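Local coordinates for protein terminase large subunit (Thermus phage G20c, PDB 5M1P) that cuts viral DNA with its metal-dependent, RNase H-like nuclease domain, as part of the ATP-driven motor that packages the phage genome into empty capsids, at residues T148-L153 with D176-L182; T59-A63 with Q140-P144. Numbering follows the deposited sequence.

Contact 1: residues T148-L153 with D176-L182; sequences TILDEL and DDIVMSL. With CA (calcium ion), chain C.
Helix 148-153 crosses the start of helix 177-182 almost at right angles: the axes approach to 9.0 Å with a signed crossing angle of -88°, and Ile149 lies nearest Ile178 and Leu153 nearest Val179, with CA atoms 6.5 and 6.1 Å apart. Polar contacts gather on Glu152, whose CA-CB bond points toward the second helix and whose side chain is extended (chi1 and chi2 both t). Its OE1 sits over the first turn, where the amides are unsatisfied within the helix: it accepts a hydrogen bond from Val179 N (3.2 Å) and a shorter but bent, weak one from Ile178 N (2.7 Å). Asp176 holds the N-cap position without capping through its own side chain. A water bridges Glu152 OE2 and Asp177 OD1, 2.8 Å from each. Apolar contacts flank this pairing: Ile149 CG2 meets Ile178 CG2 at 4.0 Å, while Leu153 CD2 lies 4.1 Å from Val179 CG2 and 4.3 Å from Leu182 CD1. Asp177 OD2 binds calcium at 2.4 Å, beside Asp42, at the RNase H-like nuclease site. One buried carboxylate thus accepts from first-turn amides of the helix carrying a metal ligand and, through water, reaches that ligand's other oxygen.

Contact 2: residues T59-A63 with Q140-P144; sequences TGAIA and QVAVP
Residues 140-144 run alongside 59-63 in the same general direction; strand 142-144 and the 61-63 part of strand 61-69 run at 31° to each other, with axes approaching to 5.0 Å. At Gln140 the two segments are joined by water: one molecule donates to Gln140 O (2.7 Å) and to Thr59 O (2.9 Å). Gln140 O also faces Gly60 O at 3.2 Å, two acceptors with no bond between them. Gly60 has positive phi (77°), and a CB there would come tightly against Gln140 O. Thr59 OG1 (chi1 p) accepts from Ala61 N at 3.2 Å, forming an ST turn. Val141 turns its CA-CB bond away from 59-63, and its side chain meets helix 122-137. Of residues 140-144, Ala142 is the most covered by 59-63. Its CA lies 4.8 Å from that of Ala61, their CB atoms are 4.0 Å apart, and its O accepts a nearly straight hydrogen bond (170°) from Ile62 N at 3.0 Å. Strand 142-144 is an outermost strand of the mixed sheet of the RNase H-like domain and pairs with strand 15-22 through Ile15, so this link to strand 61-69 joins strands that are not neighbours in the sheet order. Tyr186 OH of helix 177-186 bonds to both Ala142 N and Gly60 O, bridging the gap. Val143 also directs its CA-CB bond away, yet its CG1 touches Ile62 CG1 at 4.2 Å. Pro144 ends the strand with its CD 3.8 Å from Ile62 CG2.

Overall arrangement
Both contacts are buried, but contact 1 lies nearer the chain centre, its own centre about 7 Å from it against 12 Å for contact 2. Contact 1 joins two helices beside the metal site, with a carboxylate on helix-start amides, and calcium held by Asp177; contact 2, away from that site, joins the start of an inner strand to an outermost one by one backbone bond, a water and apolar side chains. Strand 142-144 is followed in the chain by helix 147-154, and helix 177-186 serves both contacts. They share an apolar seam: Leu182 CD2 packs on Ile62 CG1 at 3.9 Å and on Val143 CG1 at 4.1 Å. Separately, Ile149 CD1 packs on the backbone oxygen Pro144 O at 3.8 Å.

Contact 1: residues T148-L153 with D176-L182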
loop_
_atom_site.group_PDB
_atom_site.type_symbol
_atom_site.label_atom_id
_atom_site.label_comp_id
_atom_site.label_asym_id
_atom_site.label_seq_id
_atom_site.Cartn_x
_atom_site.Cartn_y
_atom_site.Cartn_z
ATOM N N THR A 148 -0.564 -13.065 -5.522
ATOM C CA THR A 148 -1.674 -12.125 -5.383
ATOM C C THR A 148 -1.225 -10.670 -5.555
ATOM O O THR A 148 -1.901 -9.880 -6.210
ATOM C CB THR A 148 -2.378 -12.309 -4.040
ATOM O OG1 THR A 148 -2.798 -13.677 -3.917
ATOM C CG2 THR A 148 -3.605 -11.393 -3.935
ATOM N N ILE A 149 -0.075 -10.333 -4.976
ATOM C CA ILE A 149 0.486 -9.000 -5.105
ATOM C C ILE A 149 0.873 -8.722 -6.556
ATOM O O ILE A 149 0.534 -7.676 -7.120
ATOM C CB ILE A 149 1.741 -8.840 -4.212
ATOM C CG1 ILE A 149 1.364 -8.903 -2.725
ATOM C CG2 ILE A 149 2.432 -7.523 -4.533
ATOM C CD1 ILE A 149 2.538 -8.880 -1.754
ATOM N N LEU A 150 1.611 -9.652 -7.149
ATOM C CA LEU A 150 2.084 -9.475 -8.511
ATOM C C LEU A 150 0.928 -9.384 -9.494
ATOM O O LEU A 150 0.933 -8.542 -10.386
ATOM C CB LEU A 150 3.026 -10.611 -8.884
ATOM C CG LEU A 150 4.301 -10.693 -8.027
ATOM C CD1 LEU A 150 5.194 -11.802 -8.559
ATOM C CD2 LEU A 150 5.070 -9.386 -7.977
ATOM N N ASP A 151 -0.059 -10.238 -9.295
ATOM C CA ASP A 151 -1.289 -10.211 -10.112
ATOM C C ASP A 151 -2.035 -8.879 -10.015
ATOM O O ASP A 151 -2.496 -8.345 -11.027
ATOM C CB ASP A 151 -2.251 -11.334 -9.711
ATOM C CG ASP A 151 -1.802 -12.712 -10.172
ATOM O OD1 ASP A 151 -0.843 -12.829 -10.957
ATOM O OD2 ASP A 151 -2.453 -13.690 -9.745
ATOM N N GLU A 152 -2.158 -8.341 -8.810
ATOM C CA GLU A 152 -2.888 -7.083 -8.654
ATOM C C GLU A 152 -2.184 -5.934 -9.381
ATOM O O GLU A 152 -2.842 -5.084 -9.986
ATOM C CB GLU A 152 -3.118 -6.732 -7.177
ATOM C CG GLU A 152 -4.399 -5.944 -6.984
ATOM C CD GLU A 152 -4.726 -5.690 -5.535
ATOM O OE1 GLU A 152 -4.395 -4.602 -5.074
ATOM O OE2 GLU A 152 -5.324 -6.573 -4.880
ATOM N N LEU A 153 -0.848 -5.935 -9.347
ATOM C CA LEU A 153 -0.059 -4.986 -10.125
ATOM C C LEU A 153 -0.218 -5.238 -11.622
ATOM O O LEU A 153 -0.453 -4.303 -12.376
ATOM C CB LEU A 153 1.420 -5.072 -9.726
ATOM C CG LEU A 153 1.755 -4.616 -8.304
ATOM C CD1 LEU A 153 3.155 -5.077 -7.936
ATOM C CD2 LEU A 153 1.655 -3.111 -8.167
ATOM N N ASP A 176 -7.751 -3.221 -5.877
ATOM C CA ASP A 176 -6.513 -2.439 -5.967
ATOM C C ASP A 176 -5.932 -2.048 -4.610
ATOM O O ASP A 176 -5.082 -1.163 -4.558
ATOM C CB ASP A 176 -6.716 -1.197 -6.850
ATOM C CG ASP A 176 -7.664 -0.186 -6.241
ATOM O OD1 ASP A 176 -8.155 -0.406 -5.123
ATOM O OD2 ASP A 176 -7.914 0.847 -6.903
ATOM N N ASP A 177 -6.342 -2.729 -3.539
ATOM C CA ASP A 177 -5.927 -2.322 -2.187
ATOM C C ASP A 177 -4.423 -2.484 -2.004
ATOM O O ASP A 177 -3.794 -1.692 -1.306
ATOM C CB ASP A 177 -6.635 -3.134 -1.098
ATOM C CG ASP A 177 -8.090 -3.357 -1.391
ATOM O OD1 ASP A 177 -8.409 -4.382 -2.029
ATOM O OD2 ASP A 177 -8.919 -2.511 -1.003
ATOM N N ILE A 178 -3.862 -3.535 -2.602
ATOM C CA ILE A 178 -2.415 -3.769 -2.512
ATOM C C ILE A 178 -1.669 -2.697 -3.311
ATOM O O ILE A 178 -0.698 -2.102 -2.842
ATOM C CB ILE A 178 -2.005 -5.160 -3.029
ATOM C CG1 ILE A 178 -2.676 -6.273 -2.211
ATOM C CG2 ILE A 178 -0.478 -5.314 -3.024
ATOM C CD1 ILE A 178 -2.560 -7.642 -2.836
ATOM N N VAL A 179 -2.153 -2.430 -4.516
ATOM C CA VAL A 179 -1.549 -1.411 -5.380
ATOM C C VAL A 179 -1.484 -0.070 -4.659
ATOM O O VAL A 179 -0.442 0.585 -4.621
ATOM C CB VAL A 179 -2.327 -1.264 -6.715
ATOM C CG1 VAL A 179 -1.724 -0.159 -7.569
ATOM C CG2 VAL A 179 -2.320 -2.587 -7.485
ATOM N N MET A 180 -2.610 0.322 -4.077
ATOM C CA MET A 180 -2.699 1.602 -3.412
ATOM C C MET A 180 -1.847 1.668 -2.146
ATOM O O MET A 180 -1.190 2.678 -1.915
ATOM C CB MET A 180 -4.162 1.964 -3.126
ATOM C CG MET A 180 -4.982 2.251 -4.384
ATOM S SD MET A 180 -4.205 3.353 -5.579
ATOM C CE MET A 180 -3.832 4.795 -4.589
ATOM N N SER A 181 -1.843 0.601 -1.353
ATOM C CA SER A 181 -0.992 0.542 -0.164
ATOM C C SER A 181 0.485 0.694 -0.532
ATOM O O SER A 181 1.210 1.459 0.096
ATOM C CB SER A 181 -1.245 -0.763 0.583
ATOM O OG SER A 181 -0.351 -0.906 1.673
ATOM N N LEU A 182 0.910 -0.019 -1.562
ATOM C CA LEU A 182 2.286 0.112 -2.048
ATOM C C LEU A 182 2.589 1.527 -2.538
ATOM O O LEU A 182 3.646 2.069 -2.247
ATOM C CB LEU A 182 2.578 -0.901 -3.159
ATOM C CG LEU A 182 2.618 -2.364 -2.740
ATOM C CD1 LEU A 182 2.653 -3.222 -3.992
ATOM C CD2 LEU A 182 3.787 -2.690 -1.820
HETATM CA CA CA C . -9.242 -1.184 0.990
HETATM O O HOH W 1 -6.382 -6.359 -2.340
HETATM O O HOH W 2 -10.093 0.406 -0.484
#

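Contact 2: residues T59-A63 with Q140-P144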
loop_
_atom_site.group_PDB
_atom_site.type_symbol
_atom_site.label_atom_id
_atom_site.label_comp_id
_atom_site.label_asym_id
_atom_site.label_seq_id
_atom_site.Cartn_x
_atom_site.Cartn_y
_atom_site.Cartn_z
ATOM N N THR A 59 16.419 1.310 2.213
ATOM C CA THR A 59 16.706 0.349 1.133
ATOM C C THR A 59 15.694 0.356 -0.012
ATOM O O THR A 59 15.986 -0.169 -1.087
ATOM C CB THR A 59 16.763 -1.082 1.672
ATOM O OG1 THR A 59 15.451 -1.483 2.088
ATOM C CG2 THR A 59 17.765 -1.198 2.822
ATOM N N GLY A 60 14.504 0.914 0.220
ATOM C CA GLY A 60 13.445 0.890 -0.787
ATOM C C GLY A 60 12.746 -0.453 -0.900
ATOM O O GLY A 60 12.029 -0.680 -1.877
ATOM N N ALA A 61 12.927 -1.340 0.084
ATOM C CA ALA A 61 12.310 -2.661 0.078
ATOM C C ALA A 61 11.174 -2.769 1.079
ATOM O O ALA A 61 11.263 -2.271 2.198
ATOM C CB ALA A 61 13.351 -3.731 0.355
ATOM N N ILE A 62 10.101 -3.432 0.665
ATOM C CA ILE A 62 9.030 -3.788 1.570
ATOM C C ILE A 62 9.559 -4.843 2.542
ATOM O O ILE A 62 10.097 -5.883 2.130
ATOM C CB ILE A 62 7.796 -4.319 0.808
ATOM C CG1 ILE A 62 7.194 -3.226 -0.085
ATOM C CG2 ILE A 62 6.767 -4.909 1.761
ATOM C CD1 ILE A 62 6.698 -2.003 0.656
ATOM N N ALA A 63 9.446 -4.544 3.832
ATOM C CA ALA A 63 9.880 -5.445 4.903
ATOM C C ALA A 63 8.759 -6.361 5.363
ATOM O O ALA A 63 9.010 -7.472 5.832
ATOM C CB ALA A 63 10.396 -4.636 6.081
ATOM N N GLN A 140 13.791 0.054 -8.361
ATOM C CA GLN A 140 13.854 0.486 -6.957
ATOM C C GLN A 140 12.713 -0.032 -6.068
ATOM O O GLN A 140 12.693 0.226 -4.864
ATOM C CB GLN A 140 13.946 2.012 -6.913
ATOM C CG GLN A 140 15.240 2.516 -7.540
ATOM C CD GLN A 140 15.419 4.013 -7.450
ATOM O OE1 GLN A 140 16.217 4.504 -6.652
ATOM N NE2 GLN A 140 14.677 4.748 -8.267
ATOM N N VAL A 141 11.778 -0.776 -6.651
ATOM C CA VAL A 141 10.642 -1.332 -5.925
ATOM C C VAL A 141 10.905 -2.815 -5.695
ATOM O O VAL A 141 11.267 -3.544 -6.628
ATOM C CB VAL A 141 9.322 -1.098 -6.694
ATOM C CG1 VAL A 141 8.130 -1.723 -5.972
ATOM C CG2 VAL A 141 9.072 0.391 -6.887
ATOM N N ALA A 142 10.776 -3.243 -4.444
ATOM C CA ALA A 142 11.020 -4.620 -4.054
ATOM C C ALA A 142 9.913 -5.070 -3.121
ATOM O O ALA A 142 9.692 -4.455 -2.077
ATOM C CB ALA A 142 12.379 -4.735 -3.386
ATOM N N VAL A 143 9.185 -6.110 -3.521
ATOM C CA VAL A 143 7.987 -6.566 -2.828
ATOM C C VAL A 143 8.027 -8.064 -2.526
ATOM O O VAL A 143 8.780 -8.797 -3.170
ATOM C CB VAL A 143 6.713 -6.257 -3.654
ATOM C CG1 VAL A 143 6.627 -4.773 -3.964
ATOM C CG2 VAL A 143 6.629 -7.068 -4.948
ATOM N N PRO A 144 7.205 -8.525 -1.564
ATOM C CA PRO A 144 7.094 -9.963 -1.350
ATOM C C PRO A 144 6.673 -10.679 -2.630
ATOM O O PRO A 144 5.777 -10.214 -3.325
ATOM C CB PRO A 144 6.006 -10.085 -0.283
ATOM C CG PRO A 144 5.974 -8.762 0.400
ATOM C CD PRO A 144 6.326 -7.764 -0.652
HETATM O O HOH W 3 14.974 -0.691 -3.740
#